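Local coordinates for Bak protein (Grouper iridovirus, PDB 5VMN) that inhibits apoptosis as a viral Bcl-2 protein that exclusively sequesters the pro-apoptotic protein Bim, at residues A[86-89]-A[90-93]; A[10-13]-A[14-18]; A[65-68]-A[69-72]; A[53-56]-A[57-61]; A[40-43]-A[44-47]. All blocks are in the same frame, centred on the assembly; numbering follows the deposited sequence.

Contact 1 of 5, residues A[86-89]-A[90-93]; sequences ESES and ERTQ. With NO3 (nitrate ion), chain H.
Ser87 and Glu90 meet where the backbone turns into helix 88-103. The serine OG accepts from Glu90 N at 3.1 Å, and chi1 of 64° sets OG between the backbone N and the carbonyl carbon, from where it can fold over the first turn. The tight part lies around Arg91 and Glu88. Arg91 N donates to Ser87 O, and the guanidinium swings back, bent at chi3, to lay one face over this oxygen, which sits 3.5 Å above the centre of the group. Glu88 approaches the guanidinium edge in a salt bridge, with Arg91 NH2 to Glu88 OE1 at 3.3 Å and weak bonds from NE to both carboxylate oxygens. The fit is skewed, since the carboxylate and guanidinium planes stand 57° apart and NH2 reaches OE1 from above the carboxylate plane. Glu88 has its stronger partner in Arg16, which shares OE2. A second oxygen under heavy use is Glu88 O, gripped from opposite faces of its plane by Thr92 N at 2.9 Å and Thr92 OG1 at 3.0 Å. On the looser outer side a nitrate, probably from the crystallisation liquor, sits at the guanidinium edge, with its O3 taking Arg91 NH1 and its O1 taking Arg91 NH2, each at 2.9 Å. Glu90, its chain extended, receives a hydrogen bond at OE1 from a water that also touches Ser87 OG. The sequence is the Ser-x-x-Glu of a capping box, but with water bridging its two side chains: an N-cap opening helix 88-103.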
loop_
_atom_site.group_PDB
_atom_site.type_symbol
_atom_site.label_atom_id
_atom_site.label_comp_id
_atom_site.label_asym_id
_atom_site.label_seq_id
_atom_site.Cartn_x
_atom_site.Cartn_y
_atom_site.Cartn_z
ATOM N N GLU A 86 -12.033 -8.660 10.866
ATOM C CA GLU A 86 -12.826 -9.839 11.188
ATOM C C GLU A 86 -14.068 -9.973 10.311
ATOM O O GLU A 86 -14.997 -10.703 10.672
ATOM C CB GLU A 86 -13.192 -9.810 12.674
ATOM C CG GLU A 86 -11.950 -9.837 13.570
ATOM C CD GLU A 86 -12.223 -10.235 15.010
ATOM O OE1 GLU A 86 -13.372 -10.595 15.348
ATOM O OE2 GLU A 86 -11.267 -10.197 15.808
ATOM N N SER A 87 -14.109 -9.309 9.157
ATOM C CA SER A 87 -15.212 -9.503 8.217
ATOM C C SER A 87 -14.709 -9.269 6.803
ATOM O O SER A 87 -13.776 -8.495 6.585
ATOM C CB SER A 87 -16.384 -8.553 8.487
ATOM O OG SER A 87 -15.971 -7.212 8.288
ATOM N N GLU A 88 -15.362 -9.914 5.834
ATOM C CA GLU A 88 -14.956 -9.683 4.454
ATOM C C GLU A 88 -15.312 -8.265 4.026
ATOM O O GLU A 88 -14.627 -7.671 3.185
ATOM C CB GLU A 88 -15.594 -10.728 3.533
ATOM C CG GLU A 88 -14.753 -11.050 2.281
ATOM C CD GLU A 88 -13.311 -11.501 2.590
ATOM O OE1 GLU A 88 -13.119 -12.581 3.190
ATOM O OE2 GLU A 88 -12.366 -10.763 2.237
ATOM N N SER A 89 -16.370 -7.699 4.605
ATOM C CA SER A 89 -16.724 -6.324 4.289
ATOM C C SER A 89 -15.597 -5.366 4.648
ATOM O O SER A 89 -15.247 -4.482 3.855
ATOM C CB SER A 89 -18.021 -5.947 5.023
ATOM O OG SER A 89 -18.364 -4.603 4.759
ATOM N N GLU A 90 -14.988 -5.534 5.827
ATOM C CA GLU A 90 -13.887 -4.640 6.175
ATOM C C GLU A 90 -12.684 -4.850 5.259
ATOM O O GLU A 90 -12.060 -3.881 4.823
ATOM C CB GLU A 90 -13.458 -4.824 7.628
ATOM C CG GLU A 90 -12.404 -3.781 8.063
ATOM C CD GLU A 90 -11.845 -4.021 9.450
ATOM O OE1 GLU A 90 -12.380 -4.907 10.157
ATOM O OE2 GLU A 90 -10.873 -3.313 9.816
ATOM N N ARG A 91 -12.342 -6.100 4.959
ATOM C CA ARG A 91 -11.174 -6.357 4.110
ATOM C C ARG A 91 -11.369 -5.749 2.729
ATOM O O ARG A 91 -10.456 -5.128 2.169
ATOM C CB ARG A 91 -10.936 -7.863 4.009
ATOM C CG ARG A 91 -10.319 -8.464 5.266
ATOM C CD ARG A 91 -10.044 -9.947 5.106
ATOM N NE ARG A 91 -11.235 -10.764 5.249
ATOM C CZ ARG A 91 -11.675 -11.283 6.393
ATOM N NH1 ARG A 91 -11.039 -11.068 7.540
ATOM N NH2 ARG A 91 -12.770 -12.024 6.389
ATOM N N THR A 92 -12.566 -5.891 2.174
ATOM C CA THR A 92 -12.833 -5.302 0.868
ATOM C C THR A 92 -12.688 -3.792 0.907
ATOM O O THR A 92 -12.107 -3.189 0.003
ATOM C CB THR A 92 -14.236 -5.686 0.413
ATOM O OG1 THR A 92 -14.287 -7.102 0.251
ATOM C CG2 THR A 92 -14.580 -4.995 -0.900
ATOM N N GLN A 93 -13.235 -3.158 1.940
ATOM C CA GLN A 93 -13.141 -1.709 2.046
ATOM C C GLN A 93 -11.693 -1.255 2.169
ATOM O O GLN A 93 -11.313 -0.232 1.593
ATOM C CB GLN A 93 -13.987 -1.216 3.227
ATOM C CG GLN A 93 -15.478 -1.410 2.984
ATOM C CD GLN A 93 -16.314 -1.427 4.269
ATOM O OE1 GLN A 93 -15.876 -0.965 5.323
ATOM N NE2 GLN A 93 -17.519 -1.980 4.177
HETATM N N NO3 H . -13.565 -13.243 9.460
HETATM O O1 NO3 H . -14.410 -12.976 8.548
HETATM O O2 NO3 H . -13.868 -14.027 10.406
HETATM O O3 NO3 H . -12.409 -12.728 9.439
HETATM O O HOH W 1 -14.560 -6.301 10.387
#

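Contact 2 of 5, residues A[10-13]-A[14-18]; sequences NFSA and LLRGE. With NO3 (nitrate ion), chain F.
Phe11 and Leu14 pack together on the inner side of a short N-capped helix, 11-16, in the all-helical Bcl-2 fold. Phe11 CB starts 3.8 Å from O2 of a nitrate that sits at the helix start, probably brought by the crystallisation liquor. CG turns beside the backbone N (chi1 -65°), which lowers the ring into the protein. On one flank CD2 passes 3.6 Å from the nitrate O3; on the other CD1 lies 4.2 Å from Leu14 CD2, which comes in at the ring edge. Farther out the ring meets Phe102 almost parallel, their planes about 10° apart, with Leu75 and Leu98 also against it. Leu14 bears on Leu75 as well, whereas Leu15 turns to Ile94 and Leu98; its CG rests 3.3 Å from Phe11 O, the oxygen that also takes the Leu15 N-H. The helix start is well supplied with acceptors. Asn10 is the N-cap: its OD1 takes the N-H of Ala13 at 3.1 Å, met from well above the amide plane, while Asn10 O accepts from Leu14 N. The nitrate serves the two N-H groups between, Phe11 N through O3 and Ser12 N through O2 at 2.7 Å, and the partial positive charge of the helix end would suit the anion. At the other end Gly17, with positive phi, turns the chain out and bonds back to Ala13 O. Where a Schellman motif would join Glu18 N to Ala13 O directly, a water stands between, donating to Ala13 O at 2.9 Å and accepting from Glu18 N at 2.9 Å.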
loop_
_atom_site.group_PDB
_atom_site.type_symbol
_atom_site.label_atom_id
_atom_site.label_comp_id
_atom_site.label_asym_id
_atom_site.label_seq_id
_atom_site.Cartn_x
_atom_site.Cartn_y
_atom_site.Cartn_z
ATOM N N ASN A 10 -1.903 -5.909 -7.556
ATOM C CA ASN A 10 -3.098 -6.586 -7.063
ATOM C C ASN A 10 -3.106 -6.458 -5.550
ATOM O O ASN A 10 -2.509 -7.285 -4.859
ATOM C CB ASN A 10 -3.068 -8.051 -7.470
ATOM C CG ASN A 10 -4.351 -8.779 -7.139
ATOM O OD1 ASN A 10 -5.146 -8.324 -6.334
ATOM N ND2 ASN A 10 -4.553 -9.934 -7.775
ATOM N N PHE A 11 -3.790 -5.427 -5.030
ATOM C CA PHE A 11 -3.712 -5.140 -3.591
ATOM C C PHE A 11 -4.425 -6.200 -2.764
ATOM O O PHE A 11 -4.004 -6.497 -1.646
ATOM C CB PHE A 11 -4.269 -3.742 -3.273
ATOM C CG PHE A 11 -3.449 -2.612 -3.885
ATOM C CD1 PHE A 11 -2.189 -2.309 -3.404
ATOM C CD2 PHE A 11 -3.926 -1.891 -4.963
ATOM C CE1 PHE A 11 -1.427 -1.296 -3.982
ATOM C CE2 PHE A 11 -3.172 -0.884 -5.536
ATOM C CZ PHE A 11 -1.919 -0.587 -5.039
ATOM N N SER A 12 -5.480 -6.805 -3.291
ATOM C CA SER A 12 -6.106 -7.911 -2.578
ATOM C C SER A 12 -5.146 -9.087 -2.420
ATOM O O SER A 12 -5.032 -9.662 -1.331
ATOM C CB SER A 12 -7.375 -8.345 -3.309
ATOM O OG SER A 12 -8.006 -9.385 -2.607
ATOM N N ALA A 13 -4.432 -9.458 -3.490
ATOM C CA ALA A 13 -3.454 -10.531 -3.364
ATOM C C ALA A 13 -2.334 -10.133 -2.420
ATOM O O ALA A 13 -1.870 -10.946 -1.618
ATOM C CB ALA A 13 -2.871 -10.901 -4.734
ATOM N N LEU A 14 -1.896 -8.881 -2.496
ATOM C CA LEU A 14 -0.833 -8.407 -1.623
ATOM C C LEU A 14 -1.206 -8.598 -0.167
ATOM O O LEU A 14 -0.406 -9.097 0.629
ATOM C CB LEU A 14 -0.553 -6.937 -1.900
ATOM C CG LEU A 14 0.542 -6.253 -1.048
ATOM C CD1 LEU A 14 1.899 -6.679 -1.435
ATOM C CD2 LEU A 14 0.446 -4.748 -1.191
ATOM N N LEU A 15 -2.387 -8.138 0.216
ATOM C CA LEU A 15 -2.744 -8.162 1.631
ATOM C C LEU A 15 -3.150 -9.548 2.117
ATOM O O LEU A 15 -3.104 -9.814 3.327
ATOM C CB LEU A 15 -3.866 -7.148 1.888
ATOM C CG LEU A 15 -3.445 -5.714 1.524
ATOM C CD1 LEU A 15 -4.552 -4.737 1.807
ATOM C CD2 LEU A 15 -2.184 -5.257 2.244
ATOM N N ARG A 16 -3.537 -10.435 1.222
ATOM C CA ARG A 16 -3.853 -11.801 1.615
ATOM C C ARG A 16 -2.592 -12.648 1.697
ATOM O O ARG A 16 -2.586 -13.658 2.401
ATOM C CB ARG A 16 -4.866 -12.409 0.651
ATOM C CG ARG A 16 -6.275 -11.840 0.855
ATOM C CD ARG A 16 -7.328 -12.324 -0.161
ATOM N NE ARG A 16 -8.677 -11.971 0.300
ATOM C CZ ARG A 16 -9.233 -10.763 0.195
ATOM N NH1 ARG A 16 -10.461 -10.553 0.665
ATOM N NH2 ARG A 16 -8.568 -9.756 -0.362
ATOM N N GLY A 17 -1.525 -12.240 1.013
ATOM C CA GLY A 17 -0.219 -12.846 1.201
ATOM C C GLY A 17 -0.152 -14.297 0.784
ATOM O O GLY A 17 0.687 -15.049 1.292
ATOM N N GLU A 18 -1.022 -14.717 -0.121
ATOM C CA GLU A 18 -1.005 -16.107 -0.546
ATOM C C GLU A 18 -0.504 -16.166 -1.981
ATOM O O GLU A 18 0.687 -15.928 -2.220
ATOM C CB GLU A 18 -2.386 -16.736 -0.357
ATOM C CG GLU A 18 -2.697 -16.924 1.125
ATOM C CD GLU A 18 -4.140 -17.291 1.410
ATOM O OE1 GLU A 18 -4.878 -17.634 0.462
ATOM O OE2 GLU A 18 -4.537 -17.232 2.594
HETATM N N NO3 F . -6.788 -5.210 -6.332
HETATM O O1 NO3 F . -7.230 -5.927 -7.275
HETATM O O2 NO3 F . -7.024 -5.527 -5.134
HETATM O O3 NO3 F . -6.114 -4.171 -6.591
HETATM O O HOH W 2 -2.660 -13.679 -2.242
#

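Contact 3 of 5, residues A[65-68]-A[69-72]; sequences NLNW and GRIL. With EDO (1,2-ethanediol), chain K; NO3 (nitrate ion), chain D.
Asn67 caps the helix that Arg70 enters: its OD1 accepts from Arg70 N at 2.9 Å. With CG held between the backbone N and carbonyl carbon (chi1 60°), OD1 curls over the first turn while ND2 faces outward to a nitrate, reaching its O3 at 3.2 Å. ND2 also donates to a water, which accepts from Arg70 NE at 2.9 Å in the guanidinium plane. The two first-turn N-H groups are taken by an ethanediol, probably from the crystallisation liquor, Trp68 N by its O2 at 3.0 Å and Gly69 N by its O1 at 3.1 Å. Ile71 N and Leu72 N bond to Asn67 O and Trp68 O; Asn67 N is buried without a partner. Arg70 extends along Asn65 to a salt bridge with Asp63, and its NH1 gives a weak bond to Ile60 O. On the apolar side Ile71 CD1 lies alongside the indole, 3.6 Å from Trp68 CZ3, and Leu66 CD1 crosses against Ile71 CG1. Trp68 NE1 is satisfied by Asn114 O, and its ring meets Trp110 edge-to-face. Asn67-Trp68-Gly69-Arg70 is the NWGR signature of BH1, whose arginine, here paired with Asp63, in cellular relatives pairs with the aspartate of a bound BH3 helix.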
loop_
_atom_site.group_PDB
_atom_site.type_symbol
_atom_site.label_atom_id
_atom_site.label_comp_id
_atom_site.label_asym_id
_atom_site.label_seq_id
_atom_site.Cartn_x
_atom_site.Cartn_y
_atom_site.Cartn_z
ATOM N N ASN A 65 5.561 15.860 -0.422
ATOM C CA ASN A 65 6.597 14.962 -0.905
ATOM C C ASN A 65 6.075 13.538 -0.891
ATOM O O ASN A 65 5.100 13.218 -0.212
ATOM C CB ASN A 65 7.856 15.079 -0.039
ATOM C CG ASN A 65 8.426 16.476 -0.051
ATOM O OD1 ASN A 65 8.525 17.090 -1.107
ATOM N ND2 ASN A 65 8.760 17.007 1.124
ATOM N N LEU A 66 6.731 12.685 -1.666
ATOM C CA LEU A 66 6.429 11.265 -1.673
ATOM C C LEU A 66 7.722 10.530 -1.971
ATOM O O LEU A 66 8.591 11.048 -2.678
ATOM C CB LEU A 66 5.354 10.918 -2.709
ATOM C CG LEU A 66 4.848 9.474 -2.755
ATOM C CD1 LEU A 66 4.411 9.002 -1.392
ATOM C CD2 LEU A 66 3.707 9.383 -3.776
ATOM N N ASN A 67 7.850 9.328 -1.426
ATOM C CA ASN A 67 8.977 8.468 -1.771
ATOM C C ASN A 67 8.550 7.037 -1.515
ATOM O O ASN A 67 7.481 6.781 -0.960
ATOM C CB ASN A 67 10.244 8.857 -0.994
ATOM C CG ASN A 67 10.068 8.759 0.529
ATOM O OD1 ASN A 67 9.715 7.709 1.045
ATOM N ND2 ASN A 67 10.368 9.839 1.238
ATOM N N TRP A 68 9.365 6.089 -1.981
ATOM C CA TRP A 68 8.918 4.701 -1.918
ATOM C C TRP A 68 8.824 4.203 -0.483
ATOM O O TRP A 68 7.994 3.346 -0.179
ATOM C CB TRP A 68 9.850 3.788 -2.731
ATOM C CG TRP A 68 9.664 3.946 -4.225
ATOM C CD1 TRP A 68 10.564 4.435 -5.145
ATOM C CD2 TRP A 68 8.484 3.623 -4.960
ATOM N NE1 TRP A 68 9.995 4.421 -6.401
ATOM C CE2 TRP A 68 8.735 3.909 -6.317
ATOM C CE3 TRP A 68 7.253 3.088 -4.608
ATOM C CZ2 TRP A 68 7.780 3.715 -7.303
ATOM C CZ3 TRP A 68 6.317 2.876 -5.596
ATOM C CH2 TRP A 68 6.591 3.189 -6.929
ATOM N N GLY A 69 9.659 4.717 0.416
ATOM C CA GLY A 69 9.541 4.325 1.806
ATOM C C GLY A 69 8.193 4.704 2.401
ATOM O O GLY A 69 7.564 3.915 3.118
ATOM N N ARG A 70 7.723 5.906 2.104
ATOM C CA ARG A 70 6.397 6.303 2.572
ATOM C C ARG A 70 5.312 5.409 1.989
ATOM O O ARG A 70 4.346 5.060 2.682
ATOM C CB ARG A 70 6.136 7.756 2.208
ATOM C CG ARG A 70 7.005 8.723 2.945
ATOM C CD ARG A 70 6.537 10.121 2.705
ATOM N NE ARG A 70 7.450 11.117 3.235
ATOM C CZ ARG A 70 7.196 12.420 3.235
ATOM N NH1 ARG A 70 6.046 12.870 2.760
ATOM N NH2 ARG A 70 8.097 13.273 3.688
ATOM N N ILE A 71 5.450 5.014 0.720
ATOM C CA ILE A 71 4.473 4.113 0.130
ATOM C C ILE A 71 4.484 2.774 0.866
ATOM O O ILE A 71 3.427 2.197 1.152
ATOM C CB ILE A 71 4.746 3.955 -1.379
ATOM C CG1 ILE A 71 4.289 5.234 -2.077
ATOM C CG2 ILE A 71 4.058 2.727 -1.930
ATOM C CD1 ILE A 71 4.626 5.318 -3.559
ATOM N N LEU A 72 5.678 2.265 1.197
ATOM C CA LEU A 72 5.749 0.979 1.864
ATOM C C LEU A 72 5.222 1.073 3.296
ATOM O O LEU A 72 4.644 0.103 3.798
ATOM C CB LEU A 72 7.184 0.447 1.826
ATOM C CG LEU A 72 7.659 0.027 0.431
ATOM C CD1 LEU A 72 9.183 -0.182 0.440
ATOM C CD2 LEU A 72 6.972 -1.236 -0.015
HETATM C C1 EDO K . 13.171 6.356 -1.681
HETATM O O1 EDO K . 12.282 6.022 -0.575
HETATM C C2 EDO K . 12.541 6.289 -3.080
HETATM O O2 EDO K . 11.663 7.388 -3.467
HETATM N N NO3 D . 11.059 13.168 0.118
HETATM O O1 NO3 D . 11.168 14.380 -0.236
HETATM O O2 NO3 D . 11.099 12.852 1.340
HETATM O O3 NO3 D . 10.920 12.270 -0.761
HETATM O O HOH W 3 10.078 10.275 4.164
#

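Contact 4 of 5, residues A[53-56]-A[57-61]; sequences ILEI and GNNIV
Leu54 and Asn58, one turn apart on helix 53-60, run side by side in the same direction, with Leu54 CD1 3.8 Å from Asn58 ND2. The backbone supplies the hydrogen bonds. Gly57 N, Asn58 N, Asn59 N and Ile60 N donate to Ile53 O, Leu54 O, Glu55 O and Ile56 O, a regular i to i+4 series. The first two are nearly straight; the last, Ile60 N to Ile56 O, has bent to 141°. Beyond it Val61 N makes weak bonds to Gly57 O and Asn58 O, as the helix runs out.

Polar side chains touch without bonding to each other. Turned beside its backbone N (chi1 -69°), Asn59 brings its amide carbon CG 3.1 Å from Glu55 O. Neither end of the amide bonds to that oxygen, which is held by Asn59 N at 2.8 Å. The extended Glu55 chain passes Asn59 at a slant, Glu55 CG lying 4.0 Å from Asn59 ND2, with carboxylate and amide planes 74° apart. Asn58 has partners beyond the helix: its OD1 accepts from Gln104 NE2, and its ND2 is also bonded.

Apolar groups look inward from the other faces. Ile53 and Ile56 press on Tyr81 of helix 68-84, Leu54 leans on Phe101 of helix 88-103, and Ile56 also meets Phe47. Gly57, without a side chain, is buried. With one flank apolar and the other carrying Glu55 and Asn59, the helix is amphipathic: main-chain bonds fix its shape, and apolar packing, together with polar links such as Ile53 N to Gln97 OE1 and Asn58 to Gln104, joins it to its neighbours.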
loop_
_atom_site.group_PDB
_atom_site.type_symbol
_atom_site.label_atom_id
_atom_site.label_comp_id
_atom_site.label_asym_id
_atom_site.label_seq_id
_atom_site.Cartn_x
_atom_site.Cartn_y
_atom_site.Cartn_z
ATOM N N ILE A 53 -7.862 4.175 4.939
ATOM C CA ILE A 53 -6.554 4.128 4.295
ATOM C C ILE A 53 -6.367 5.326 3.380
ATOM O O ILE A 53 -5.230 5.787 3.187
ATOM C CB ILE A 53 -6.373 2.821 3.516
ATOM C CG1 ILE A 53 -6.651 1.599 4.399
ATOM C CG2 ILE A 53 -4.987 2.753 2.918
ATOM C CD1 ILE A 53 -5.834 1.518 5.625
ATOM N N LEU A 54 -7.440 5.800 2.742
ATOM C CA LEU A 54 -7.308 6.980 1.896
ATOM C C LEU A 54 -6.833 8.178 2.703
ATOM O O LEU A 54 -5.910 8.891 2.291
ATOM C CB LEU A 54 -8.637 7.277 1.200
ATOM C CG LEU A 54 -8.674 8.523 0.334
ATOM C CD1 LEU A 54 -7.630 8.409 -0.764
ATOM C CD2 LEU A 54 -10.068 8.668 -0.252
ATOM N N GLU A 55 -7.409 8.374 3.885
ATOM C CA GLU A 55 -6.984 9.461 4.759
ATOM C C GLU A 55 -5.531 9.287 5.166
ATOM O O GLU A 55 -4.760 10.253 5.168
ATOM C CB GLU A 55 -7.869 9.517 6.005
ATOM C CG GLU A 55 -7.466 10.601 6.956
ATOM C CD GLU A 55 -8.416 10.752 8.133
ATOM O OE1 GLU A 55 -7.949 11.138 9.225
ATOM O OE2 GLU A 55 -9.621 10.484 7.953
ATOM N N ILE A 56 -5.144 8.066 5.533
ATOM C CA ILE A 56 -3.760 7.831 5.964
ATOM C C ILE A 56 -2.786 8.116 4.831
ATOM O O ILE A 56 -1.770 8.789 5.029
ATOM C CB ILE A 56 -3.593 6.394 6.477
ATOM C CG1 ILE A 56 -4.435 6.192 7.734
ATOM C CG2 ILE A 56 -2.113 6.132 6.818
ATOM C CD1 ILE A 56 -4.501 4.745 8.171
ATOM N N GLY A 57 -3.104 7.654 3.619
ATOM C CA GLY A 57 -2.234 7.919 2.482
ATOM C C GLY A 57 -2.127 9.401 2.184
ATOM O O GLY A 57 -1.034 9.927 1.964
ATOM N N ASN A 58 -3.247 10.107 2.224
ATOM C CA ASN A 58 -3.183 11.538 2.001
ATOM C C ASN A 58 -2.472 12.245 3.146
ATOM O O ASN A 58 -1.817 13.265 2.920
ATOM C CB ASN A 58 -4.580 12.102 1.768
ATOM C CG ASN A 58 -5.095 11.771 0.373
ATOM O OD1 ASN A 58 -4.318 11.414 -0.515
ATOM N ND2 ASN A 58 -6.390 11.885 0.178
ATOM N N ASN A 59 -2.528 11.712 4.364
ATOM C CA ASN A 59 -1.728 12.318 5.428
ATOM C C ASN A 59 -0.237 12.194 5.096
ATOM O O ASN A 59 0.544 13.119 5.341
ATOM C CB ASN A 59 -1.975 11.644 6.785
ATOM C CG ASN A 59 -3.338 11.891 7.373
ATOM O OD1 ASN A 59 -4.018 12.853 7.053
ATOM N ND2 ASN A 59 -3.727 11.017 8.306
ATOM N N ILE A 60 0.176 11.043 4.580
ATOM C CA ILE A 60 1.618 10.793 4.469
ATOM C C ILE A 60 2.241 11.660 3.378
ATOM O O ILE A 60 3.449 11.891 3.414
ATOM C CB ILE A 60 1.921 9.285 4.312
ATOM C CG1 ILE A 60 3.271 8.957 4.990
ATOM C CG2 ILE A 60 2.001 8.877 2.884
ATOM C CD1 ILE A 60 3.524 7.465 5.223
ATOM N N VAL A 61 1.445 12.231 2.474
ATOM C CA VAL A 61 1.947 13.204 1.494
ATOM C C VAL A 61 1.550 14.642 1.851
ATOM O O VAL A 61 1.568 15.530 0.981
ATOM C CB VAL A 61 1.507 12.849 0.068
ATOM C CG1 VAL A 61 2.064 11.506 -0.360
ATOM C CG2 VAL A 61 -0.005 12.892 -0.080
#

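Contact 5 of 5, residues A[40-43]-A[44-47]; sequences LVET and FRAF. With EDO (1,2-ethanediol), chain L.
Phe44 N donates to Leu40 O at 2.8 Å in a last i to i+4 bond, after which Ala46 N turns back to Thr43 O from above the carbonyl plane and a type I beta turn runs from Phe44 to Phe47. On the outer side Arg45 stretches back along the preceding turn, extended from CG to NE, and lies beside Glu42, pointing the same way. The glutamate bends at chi2 (-54°) to bring OE1 to the guanidinium edge, forming a salt bridge with Arg45 NH1; the modelled separation is unusually short, so its exact length is doubtful. The two planes are 50° apart. NH1 also donates in its own plane to a water at 2.9 Å, which in turn donates to Glu42 O at 2.7 Å. Val41 O stands 3.9 Å above one guanidinium face, toward its rim, and Val41 CG1 touches NH2. This is a short surface helix unwinding into the loop before helix 53-60 of the Bcl-2 fold, and its aromatic residues attach it to the core helix 68-84. Phe44 CG lies anti to its main-chain nitrogen (chi1 174°), and the ring reaches Leu80 and meets Tyr81 edge-to-face. Phe47 comes back toward Thr43: Thr43 O lies in the plane of its ring, 3.4 Å from Phe47 CD2. Its CE2 meets Thr43 CG2 at 3.6 Å, and the same ring also rests on Ile77 and Tyr81.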
loop_
_atom_site.group_PDB
_atom_site.type_symbol
_atom_site.label_atom_id
_atom_site.label_comp_id
_atom_site.label_asym_id
_atom_site.label_seq_id
_atom_site.Cartn_x
_atom_site.Cartn_y
_atom_site.Cartn_z
ATOM N N LEU A 40 6.593 -0.658 12.842
ATOM C CA LEU A 40 5.241 -0.185 12.583
ATOM C C LEU A 40 4.231 -0.832 13.509
ATOM O O LEU A 40 3.177 -0.246 13.768
ATOM C CB LEU A 40 4.824 -0.436 11.133
ATOM C CG LEU A 40 5.557 0.394 10.099
ATOM C CD1 LEU A 40 4.867 0.146 8.753
ATOM C CD2 LEU A 40 5.521 1.873 10.407
ATOM N N VAL A 41 4.475 -2.061 13.935
ATOM C CA VAL A 41 3.540 -2.685 14.870
ATOM C C VAL A 41 3.310 -1.774 16.066
ATOM O O VAL A 41 2.180 -1.608 16.540
ATOM C CB VAL A 41 4.066 -4.067 15.299
ATOM C CG1 VAL A 41 3.159 -4.669 16.362
ATOM C CG2 VAL A 41 4.180 -5.000 14.078
ATOM N N GLU A 42 4.374 -1.146 16.561
ATOM C CA GLU A 42 4.259 -0.343 17.776
ATOM C C GLU A 42 3.516 0.967 17.534
ATOM O O GLU A 42 2.717 1.397 18.369
ATOM C CB GLU A 42 5.665 -0.084 18.331
ATOM C CG GLU A 42 6.491 -1.350 18.517
ATOM C CD GLU A 42 5.791 -2.405 19.351
ATOM O OE1 GLU A 42 5.150 -2.042 20.364
ATOM O OE2 GLU A 42 5.872 -3.600 18.989
ATOM N N THR A 43 3.790 1.653 16.430
ATOM C CA THR A 43 3.076 2.879 16.157
ATOM C C THR A 43 1.632 2.591 15.747
ATOM O O THR A 43 0.742 3.395 16.009
ATOM C CB THR A 43 3.791 3.682 15.049
ATOM O OG1 THR A 43 4.949 4.296 15.602
ATOM C CG2 THR A 43 2.878 4.812 14.433
ATOM N N PHE A 44 1.392 1.430 15.136
ATOM C CA PHE A 44 0.045 1.115 14.658
ATOM C C PHE A 44 -0.974 1.126 15.786
ATOM O O PHE A 44 -2.154 1.394 15.551
ATOM C CB PHE A 44 0.062 -0.250 13.969
ATOM C CG PHE A 44 -1.312 -0.765 13.543
ATOM C CD1 PHE A 44 -1.968 -0.214 12.489
ATOM C CD2 PHE A 44 -1.891 -1.842 14.207
ATOM C CE1 PHE A 44 -3.211 -0.703 12.097
ATOM C CE2 PHE A 44 -3.119 -2.334 13.816
ATOM C CZ PHE A 44 -3.764 -1.767 12.755
ATOM N N ARG A 45 -0.548 0.826 17.009
ATOM C CA ARG A 45 -1.485 0.770 18.125
ATOM C C ARG A 45 -2.132 2.115 18.393
ATOM O O ARG A 45 -3.183 2.165 19.050
ATOM C CB ARG A 45 -0.764 0.296 19.383
ATOM C CG ARG A 45 -0.309 -1.138 19.296
ATOM C CD ARG A 45 -0.005 -1.716 20.659
ATOM N NE ARG A 45 0.525 -3.071 20.487
ATOM C CZ ARG A 45 1.807 -3.355 20.330
ATOM N NH1 ARG A 45 2.710 -2.385 20.366
ATOM N NH2 ARG A 45 2.188 -4.621 20.164
ATOM N N ALA A 46 -1.516 3.196 17.921
ATOM C CA ALA A 46 -2.007 4.538 18.155
ATOM C C ALA A 46 -2.937 5.008 17.044
ATOM O O ALA A 46 -3.438 6.129 17.114
ATOM C CB ALA A 46 -0.831 5.517 18.297
ATOM N N PHE A 47 -3.200 4.182 16.040
ATOM C CA PHE A 47 -4.118 4.497 14.945
ATOM C C PHE A 47 -5.549 4.153 15.350
ATOM O O PHE A 47 -5.761 3.398 16.298
ATOM C CB PHE A 47 -3.727 3.693 13.711
ATOM C CG PHE A 47 -2.571 4.272 12.906
ATOM C CD1 PHE A 47 -2.756 4.652 11.585
ATOM C CD2 PHE A 47 -1.323 4.405 13.444
ATOM C CE1 PHE A 47 -1.739 5.200 10.849
ATOM C CE2 PHE A 47 -0.286 4.923 12.686
ATOM C CZ PHE A 47 -0.498 5.312 11.395
HETATM C C1 EDO L . -5.797 1.065 18.447
HETATM O O1 EDO L . -4.951 0.597 19.538
HETATM C C2 EDO L . -5.222 0.827 17.053
HETATM O O2 EDO L . -4.901 -0.547 16.813
HETATM O O HOH W 4 2.532 0.448 20.925
#

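All five contacts are local turns, met along the chain in the order 2, 5, 4, 3, 1; each is one continuous stretch that closes no long loop, and none nests in or crosses another. Contact 2 forms the short helix 11-16, and contact 5 ends helix 40-44 in a loop. That loop leads into helix 53-60, contact 4, which touches contact 5 through Ile56 and Phe47. The next loop runs to the start of helix 68-84, contact 3, and Val61 CG1 touches Leu66 CD1 across it. Contact 1 starts helix 88-103. Contacts 2 and 1, first and last along the chain, meet through Arg16 and Glu88, on the side of the chain's centre opposite contact 3.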